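Local coordinates for probable zinc protease PqqL (Escherichia coli, PDB 6OFT), which probably acts as a zinc-dependent metalloendopeptidase of the M16 family, the chain here being the first half of this periplasmic protease, at residues Asn163-Asn166 with Leu167-Pro171; Glu399-Tyr402 with Gln403-Arg407; Leu454-Glu457 with Tyr458-Lys462. All blocks are in the same frame, centred on the assembly; numbering follows the deposited sequence.

Contact 1. Residues Asn163-Asn166 with Leu167-Pro171; sequences NTRN and LDREP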
loop_
_atom_site.group_PDB
_atom_site.type_symbol
_atom_site.label_atom_id
_atom_site.label_comp_id
_atom_site.label_asym_id
_atom_site.label_seq_id
_atom_site.Cartn_x
_atom_site.Cartn_y
_atom_site.Cartn_z
ATOM N N ASN A 163 16.962 0.827 -8.166
ATOM C CA ASN A 163 16.932 2.262 -8.493
ATOM C C ASN A 163 15.830 3.073 -7.782
ATOM O O ASN A 163 15.430 4.120 -8.282
ATOM C CB ASN A 163 16.862 2.475 -10.012
ATOM C CG ASN A 163 17.979 1.832 -10.789
ATOM O OD1 ASN A 163 19.093 1.658 -10.301
ATOM N ND2 ASN A 163 17.701 1.466 -12.019
ATOM N N THR A 164 15.378 2.620 -6.601
ATOM C CA THR A 164 14.401 3.368 -5.804
ATOM C C THR A 164 15.120 3.887 -4.553
ATOM O O THR A 164 16.073 3.260 -4.102
ATOM C CB THR A 164 13.210 2.489 -5.371
ATOM O OG1 THR A 164 13.665 1.492 -4.478
ATOM C CG2 THR A 164 12.479 1.841 -6.526
ATOM N N ARG A 165 14.625 4.980 -3.946
ATOM C CA ARG A 165 15.166 5.457 -2.666
ATOM C C ARG A 165 14.735 4.441 -1.556
ATOM O O ARG A 165 15.467 4.239 -0.584
ATOM C CB ARG A 165 14.668 6.890 -2.380
ATOM C CG ARG A 165 14.926 7.421 -0.976
ATOM C CD ARG A 165 16.377 7.723 -0.667
ATOM N NE ARG A 165 16.437 8.588 0.505
ATOM C CZ ARG A 165 17.492 9.307 0.866
ATOM N NH1 ARG A 165 18.615 9.255 0.159
ATOM N NH2 ARG A 165 17.428 10.095 1.927
ATOM N N ASN A 166 13.564 3.780 -1.760
ATOM C CA ASN A 166 12.966 2.736 -0.915
ATOM C C ASN A 166 13.942 1.597 -0.637
ATOM O O ASN A 166 13.915 1.025 0.460
ATOM C CB ASN A 166 11.697 2.170 -1.592
ATOM C CG ASN A 166 10.655 3.223 -1.860
ATOM O OD1 ASN A 166 10.853 4.118 -2.676
ATOM N ND2 ASN A 166 9.528 3.160 -1.162
ATOM N N LEU A 167 14.804 1.260 -1.629
ATOM C CA LEU A 167 15.799 0.196 -1.483
ATOM C C LEU A 167 16.736 0.482 -0.283
ATOM O O LEU A 167 17.013 -0.406 0.510
ATOM C CB LEU A 167 16.599 0.022 -2.800
ATOM C CG LEU A 167 17.764 -1.014 -2.818
ATOM C CD1 LEU A 167 17.235 -2.461 -2.794
ATOM C CD2 LEU A 167 18.664 -0.804 -4.044
ATOM N N ASP A 168 17.165 1.725 -0.134
ATOM C CA ASP A 168 18.090 2.157 0.917
ATOM C C ASP A 168 17.417 2.662 2.215
ATOM O O ASP A 168 18.123 3.124 3.122
ATOM C CB ASP A 168 18.986 3.266 0.332
ATOM C CG ASP A 168 19.817 2.785 -0.846
ATOM O OD1 ASP A 168 20.692 1.924 -0.638
ATOM O OD2 ASP A 168 19.577 3.263 -1.978
ATOM N N ARG A 169 16.073 2.612 2.284
ATOM C CA ARG A 169 15.314 3.186 3.394
ATOM C C ARG A 169 14.204 2.294 3.979
ATOM O O ARG A 169 13.096 2.784 4.218
ATOM C CB ARG A 169 14.736 4.560 2.982
ATOM C CG ARG A 169 15.782 5.666 2.735
ATOM C CD ARG A 169 16.599 5.955 3.993
ATOM N NE ARG A 169 17.561 7.045 3.826
ATOM C CZ ARG A 169 18.799 6.893 3.369
ATOM N NH1 ARG A 169 19.230 5.697 2.988
ATOM N NH2 ARG A 169 19.612 7.937 3.281
ATOM N N GLU A 170 14.519 1.026 4.314
ATOM C CA GLU A 170 13.546 0.138 4.977
ATOM C C GLU A 170 13.186 0.781 6.354
ATOM O O GLU A 170 14.099 1.208 7.074
ATOM C CB GLU A 170 14.130 -1.267 5.172
ATOM C CG GLU A 170 13.076 -2.359 5.223
ATOM C CD GLU A 170 13.474 -3.626 5.963
ATOM O OE1 GLU A 170 14.687 -3.928 6.041
ATOM O OE2 GLU A 170 12.563 -4.321 6.466
ATOM N N PRO A 171 11.878 0.930 6.695
ATOM C CA PRO A 171 11.510 1.668 7.927
ATOM C C PRO A 171 12.183 1.243 9.245
ATOM O O PRO A 171 12.503 2.124 10.037
ATOM C CB PRO A 171 9.988 1.518 7.987
ATOM C CG PRO A 171 9.577 1.372 6.556
ATOM C CD PRO A 171 10.674 0.562 5.911
#

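Contact 2. Residues Glu399-Tyr402 with Gln403-Arg407; sequences EETY and QLSKR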
loop_
_atom_site.group_PDB
_atom_site.type_symbol
_atom_site.label_atom_id
_atom_site.label_comp_id
_atom_site.label_asym_id
_atom_site.label_seq_id
_atom_site.Cartn_x
_atom_site.Cartn_y
_atom_site.Cartn_z
ATOM N N GLU A 399 -20.614 6.687 -5.788
ATOM C CA GLU A 399 -21.426 7.208 -6.899
ATOM C C GLU A 399 -20.547 7.759 -8.037
ATOM O O GLU A 399 -20.770 7.390 -9.188
ATOM C CB GLU A 399 -22.430 8.255 -6.380
ATOM C CG GLU A 399 -23.307 8.925 -7.428
ATOM C CD GLU A 399 -24.235 8.075 -8.274
ATOM O OE1 GLU A 399 -24.599 6.951 -7.860
ATOM O OE2 GLU A 399 -24.604 8.552 -9.369
ATOM N N GLU A 400 -19.526 8.588 -7.717
ATOM C CA GLU A 400 -18.602 9.099 -8.740
ATOM C C GLU A 400 -17.837 7.962 -9.406
ATOM O O GLU A 400 -17.686 7.972 -10.630
ATOM C CB GLU A 400 -17.631 10.143 -8.160
ATOM C CG GLU A 400 -16.548 10.631 -9.117
ATOM C CD GLU A 400 -16.941 11.447 -10.340
ATOM O OE1 GLU A 400 -16.026 11.893 -11.068
ATOM O OE2 GLU A 400 -18.151 11.643 -10.581
ATOM N N THR A 401 -17.351 6.978 -8.605
ATOM C CA THR A 401 -16.610 5.812 -9.112
ATOM C C THR A 401 -17.479 5.056 -10.121
ATOM O O THR A 401 -17.015 4.743 -11.210
ATOM C CB THR A 401 -16.126 4.930 -7.949
ATOM O OG1 THR A 401 -15.346 5.729 -7.064
ATOM C CG2 THR A 401 -15.292 3.758 -8.411
ATOM N N TYR A 402 -18.743 4.816 -9.779
ATOM C CA TYR A 402 -19.704 4.141 -10.655
ATOM C C TYR A 402 -19.969 4.906 -11.977
ATOM O O TYR A 402 -19.886 4.303 -13.057
ATOM C CB TYR A 402 -21.010 3.863 -9.880
ATOM C CG TYR A 402 -22.079 3.191 -10.713
ATOM C CD1 TYR A 402 -21.863 1.939 -11.283
ATOM C CD2 TYR A 402 -23.317 3.797 -10.913
ATOM C CE1 TYR A 402 -22.842 1.317 -12.055
ATOM C CE2 TYR A 402 -24.306 3.183 -11.681
ATOM C CZ TYR A 402 -24.060 1.944 -12.254
ATOM O OH TYR A 402 -25.032 1.319 -12.992
ATOM N N GLN A 403 -20.314 6.216 -11.884
ATOM C CA GLN A 403 -20.583 7.098 -13.033
ATOM C C GLN A 403 -19.341 7.241 -13.939
ATOM O O GLN A 403 -19.460 7.093 -15.158
ATOM C CB GLN A 403 -21.057 8.485 -12.565
ATOM C CG GLN A 403 -22.493 8.533 -12.035
ATOM C CD GLN A 403 -22.976 9.938 -11.681
ATOM O OE1 GLN A 403 -24.167 10.256 -11.798
ATOM N NE2 GLN A 403 -22.082 10.810 -11.223
ATOM N N LEU A 404 -18.150 7.476 -13.345
ATOM C CA LEU A 404 -16.886 7.597 -14.091
ATOM C C LEU A 404 -16.568 6.332 -14.857
ATOM O O LEU A 404 -16.120 6.428 -15.990
ATOM C CB LEU A 404 -15.690 7.891 -13.168
ATOM C CG LEU A 404 -15.348 9.325 -12.833
ATOM C CD1 LEU A 404 -14.148 9.367 -11.891
ATOM C CD2 LEU A 404 -15.066 10.169 -14.092
ATOM N N SER A 405 -16.739 5.153 -14.219
ATOM C CA SER A 405 -16.486 3.843 -14.830
ATOM C C SER A 405 -17.424 3.609 -16.002
ATOM O O SER A 405 -16.951 3.260 -17.074
ATOM C CB SER A 405 -16.637 2.724 -13.806
ATOM O OG SER A 405 -15.733 2.909 -12.732
ATOM N N LYS A 406 -18.748 3.848 -15.815
ATOM C CA LYS A 406 -19.776 3.714 -16.855
ATOM C C LYS A 406 -19.453 4.569 -18.094
ATOM O O LYS A 406 -19.710 4.142 -19.220
ATOM C CB LYS A 406 -21.153 4.121 -16.309
ATOM C CG LYS A 406 -22.052 2.952 -15.932
ATOM C CD LYS A 406 -23.365 2.989 -16.689
ATOM C CE LYS A 406 -24.345 1.950 -16.200
ATOM N NZ LYS A 406 -25.599 1.941 -17.001
ATOM N N ARG A 407 -18.907 5.769 -17.883
ATOM C CA ARG A 407 -18.583 6.691 -18.968
ATOM C C ARG A 407 -17.156 6.522 -19.539
ATOM O O ARG A 407 -17.005 6.465 -20.749
ATOM C CB ARG A 407 -18.831 8.136 -18.517
ATOM C CG ARG A 407 -18.453 9.190 -19.559
ATOM C CD ARG A 407 -18.834 10.581 -19.118
ATOM N NE ARG A 407 -18.128 10.983 -17.904
ATOM C CZ ARG A 407 -16.993 11.668 -17.896
ATOM N NH1 ARG A 407 -16.422 12.036 -19.039
ATOM N NH2 ARG A 407 -16.421 11.995 -16.748
#

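Contact 3. Residues Leu454-Glu457 with Tyr458-Lys462; sequences LEKE and YANKK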
loop_
_atom_site.group_PDB
_atom_site.type_symbol
_atom_site.label_atom_id
_atom_site.label_comp_id
_atom_site.label_asym_id
_atom_site.label_seq_id
_atom_site.Cartn_x
_atom_site.Cartn_y
_atom_site.Cartn_z
ATOM N N LEU A 454 11.769 -22.114 -23.339
ATOM C CA LEU A 454 10.349 -22.410 -23.231
ATOM C C LEU A 454 9.533 -21.243 -23.793
ATOM O O LEU A 454 8.544 -21.466 -24.485
ATOM C CB LEU A 454 9.972 -22.731 -21.777
ATOM C CG LEU A 454 8.599 -23.388 -21.554
ATOM C CD1 LEU A 454 8.502 -24.781 -22.255
ATOM C CD2 LEU A 454 8.281 -23.487 -20.062
ATOM N N GLU A 455 9.994 -20.035 -23.594
ATOM C CA GLU A 455 9.321 -18.833 -24.134
ATOM C C GLU A 455 9.441 -18.853 -25.661
ATOM O O GLU A 455 8.452 -18.642 -26.314
ATOM C CB GLU A 455 9.944 -17.577 -23.530
ATOM C CG GLU A 455 9.261 -16.287 -23.909
ATOM C CD GLU A 455 9.961 -15.065 -23.355
ATOM O OE1 GLU A 455 10.862 -14.583 -23.989
ATOM O OE2 GLU A 455 9.636 -14.649 -22.289
ATOM N N LYS A 456 10.602 -19.133 -26.192
ATOM C CA LYS A 456 10.818 -19.174 -27.645
ATOM C C LYS A 456 9.945 -20.267 -28.289
ATOM O O LYS A 456 9.372 -20.048 -29.358
ATOM C CB LYS A 456 12.313 -19.408 -27.952
ATOM C CG LYS A 456 12.661 -19.317 -29.440
ATOM C CD LYS A 456 13.989 -19.986 -29.748
ATOM C CE LYS A 456 14.385 -19.756 -31.185
ATOM N NZ LYS A 456 15.514 -20.633 -31.597
ATOM N N GLU A 457 9.869 -21.443 -27.644
ATOM C CA GLU A 457 9.051 -22.586 -28.066
ATOM C C GLU A 457 7.590 -22.122 -28.233
ATOM O O GLU A 457 7.012 -22.331 -29.298
ATOM C CB GLU A 457 9.140 -23.698 -27.002
ATOM C CG GLU A 457 8.382 -24.974 -27.316
ATOM C CD GLU A 457 8.469 -26.014 -26.213
ATOM O OE1 GLU A 457 9.592 -26.496 -25.935
ATOM O OE2 GLU A 457 7.414 -26.349 -25.626
ATOM N N TYR A 458 7.028 -21.462 -27.198
ATOM C CA TYR A 458 5.656 -20.948 -27.211
ATOM C C TYR A 458 5.452 -19.786 -28.193
ATOM O O TYR A 458 4.416 -19.747 -28.859
ATOM C CB TYR A 458 5.172 -20.591 -25.801
ATOM C CG TYR A 458 4.696 -21.807 -25.035
ATOM C CD1 TYR A 458 3.458 -22.387 -25.307
ATOM C CD2 TYR A 458 5.487 -22.390 -24.050
ATOM C CE1 TYR A 458 3.019 -23.512 -24.614
ATOM C CE2 TYR A 458 5.060 -23.521 -23.353
ATOM C CZ TYR A 458 3.821 -24.078 -23.637
ATOM O OH TYR A 458 3.382 -25.190 -22.953
ATOM N N ALA A 459 6.455 -18.891 -28.330
ATOM C CA ALA A 459 6.397 -17.751 -29.250
ATOM C C ALA A 459 6.307 -18.174 -30.720
ATOM O O ALA A 459 5.704 -17.453 -31.520
ATOM C CB ALA A 459 7.600 -16.848 -29.048
ATOM N N ASN A 460 6.937 -19.320 -31.072
ATOM C CA ASN A 460 6.977 -19.882 -32.429
ATOM C C ASN A 460 5.867 -20.909 -32.701
ATOM O O ASN A 460 5.829 -21.487 -33.787
ATOM C CB ASN A 460 8.372 -20.460 -32.754
ATOM C CG ASN A 460 9.525 -19.482 -32.632
ATOM O OD1 ASN A 460 10.647 -19.868 -32.303
ATOM N ND2 ASN A 460 9.295 -18.202 -32.898
ATOM N N LYS A 461 4.973 -21.132 -31.721
ATOM C CA LYS A 461 3.819 -22.026 -31.857
ATOM C C LYS A 461 2.649 -21.217 -32.414
ATOM O O LYS A 461 2.511 -20.034 -32.091
ATOM C CB LYS A 461 3.391 -22.587 -30.488
ATOM C CG LYS A 461 4.015 -23.917 -30.108
ATOM C CD LYS A 461 3.328 -24.486 -28.877
ATOM C CE LYS A 461 4.127 -25.584 -28.218
ATOM N NZ LYS A 461 3.328 -26.307 -27.192
ATOM N N LYS A 462 1.800 -21.854 -33.234
ATOM C CA LYS A 462 0.590 -21.234 -33.760
ATOM C C LYS A 462 -0.509 -21.649 -32.775
ATOM O O LYS A 462 -1.199 -22.648 -32.995
ATOM C CB LYS A 462 0.290 -21.708 -35.195
ATOM C CG LYS A 462 1.202 -21.095 -36.253
ATOM C CD LYS A 462 1.030 -21.786 -37.600
ATOM C CE LYS A 462 2.093 -21.384 -38.594
ATOM N NZ LYS A 462 1.874 -22.010 -39.926
#

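Contact 1. Residues Asn163-Asn166 with Leu167-Pro171
R165 and R169 lay their guanidinium groups over one another across a tight turn in the loop between helices 148-160 and 175-180, within the M16 peptidase family region. The backbone turns through i to i+3 bonds. D168 N and R169 N give weak bonds to R165 O and N166 O, and L167 N adds a weak one to T164 O.

A side chain joins in at the start of the turn. With chi1 at 66°, T164 OG1 stands between its own backbone N and carbonyl carbon, and there it accepts a bond from L167 N at 3.1 Å. The same hydroxyl is also bonded to L161 O, just after helix 148-160.

The two guanidinium groups, of like charge, lie one over the other on a slant, their planes 40° apart: R169 NH2 sits over one face of R165, toward the rim, with R165 CZ 3.5 Å away. R165 NH2 and R169 NH2, both donors, come within 3.4 Å. Partners outside probably make this tolerable: R169 NH2 forms a salt bridge with D47, R169 NE bonds to E45 O, R165 NE bonds to L43 O, and W234 makes a cation-pi contact with R165. Between them the two arginines join the turn to the 43-47 loop.

One further bond fixes the rotation of the R169 group: R169 NH1 donates to D168 O at 2.8 Å; the oxygen lies in the guanidinium plane, while the nitrogen stands 55° out of the carbonyl plane.

Contact 2. Residues Glu399-Tyr402 with Gln403-Arg407
Y402 and K406 run side by side, one turn apart on helix 398-408, both pointing the same way. K406 can be followed outward. Its CB lies 3.5 Å from Y402 O, the carbonyl that accepts the helical bond from K406 N, and CG passes over one face of the tyrosine ring. The chain bends at chi2 (-122°); CD continues along the tyrosine toward its hydroxyl, and CE comes to 3.3 Å from Y402 OH. NZ, at the tip, ends 4.1 Å from that hydroxyl.

On another side of the helix, E400 bends at chi2 (67°) toward the next turn and sets OE1 3.2 Å from L404 CG, beside the branch. L404 packs on F274 of helix 271-296, and Y402 touches L366 and K367 of helix 352-371.

S405 turns inward: OG donates to T401 O at 2.7 Å, the common helical serine bond to the carbonyl one turn back, while S405 N reaches the same oxygen from the opposite face of the carbonyl plane.

The chemistry of these i to i+4 contacts is therefore mixed. The buried serine spends its hydroxyl on T401 O, whereas K406 meets the tyrosine through CH2 groups and E400 sets a carboxylate oxygen against carbons.

Contact 3. Residues Leu454-Glu457 with Tyr458-Lys462
The Y458 ring presents its edge to L454: CG of the leucine lies in the ring plane, and L454 O also comes near that plane, 3.2 Å from Y458 CD2. E457 OE2 approaches the ring obliquely. The two side chains lie alongside one another and point the same way, with L454 CD1 3.8 Å from Y458 CE2. Y458 CG is anti to its carbonyl carbon (chi1 -81°), which directs the ring back along the helix toward the leucine, while its hydroxyl bonds to N336 OD1 of helix 331-348.

This is the C-terminal turn of helix 448-459. Y458 N and A459 N bond to L454 O and E455 O in the usual i to i+4 pattern, and N460 N still reaches K456 O at 3.1 Å as the chain leaves the helix. The N460 amide as built puts OD1 3.2 Å from K456 O, an unfavourable pairing that makes its rotation doubtful. E455 OE2 bonds to a glycerol probably from the crystallisation liquor.

E457 OE2 and K461 NZ remain 4.4 Å apart, beyond a salt bridge, so any attraction between them is probably modest. The turn is held mainly by backbone bonds and the L454-Y458 apolar contact, and the tyrosine hydroxyl supplies a polar link to the neighbouring helix.

Overall arrangement
The three contacts are local turns spread widely over the chain and none touches another. Contact 1 lies within the insulinase (M16) family region and is closest to the predicted zinc site, E170 having its side chain about 9 Å from that of H54. Contacts 2 and 3 belong to later helices, away from the annotated residues. The centres of contacts 1 and 2 are about 36 Å apart, on opposite sides of the chain's centre; the centre of contact 3 is about 37 Å from that of contact 1 and about 40 Å from that of contact 2. Between nearest atoms, about 26 Å separate contacts 1 and 2, about 21 Å contacts 1 and 3, and about 32 Å contacts 2 and 3.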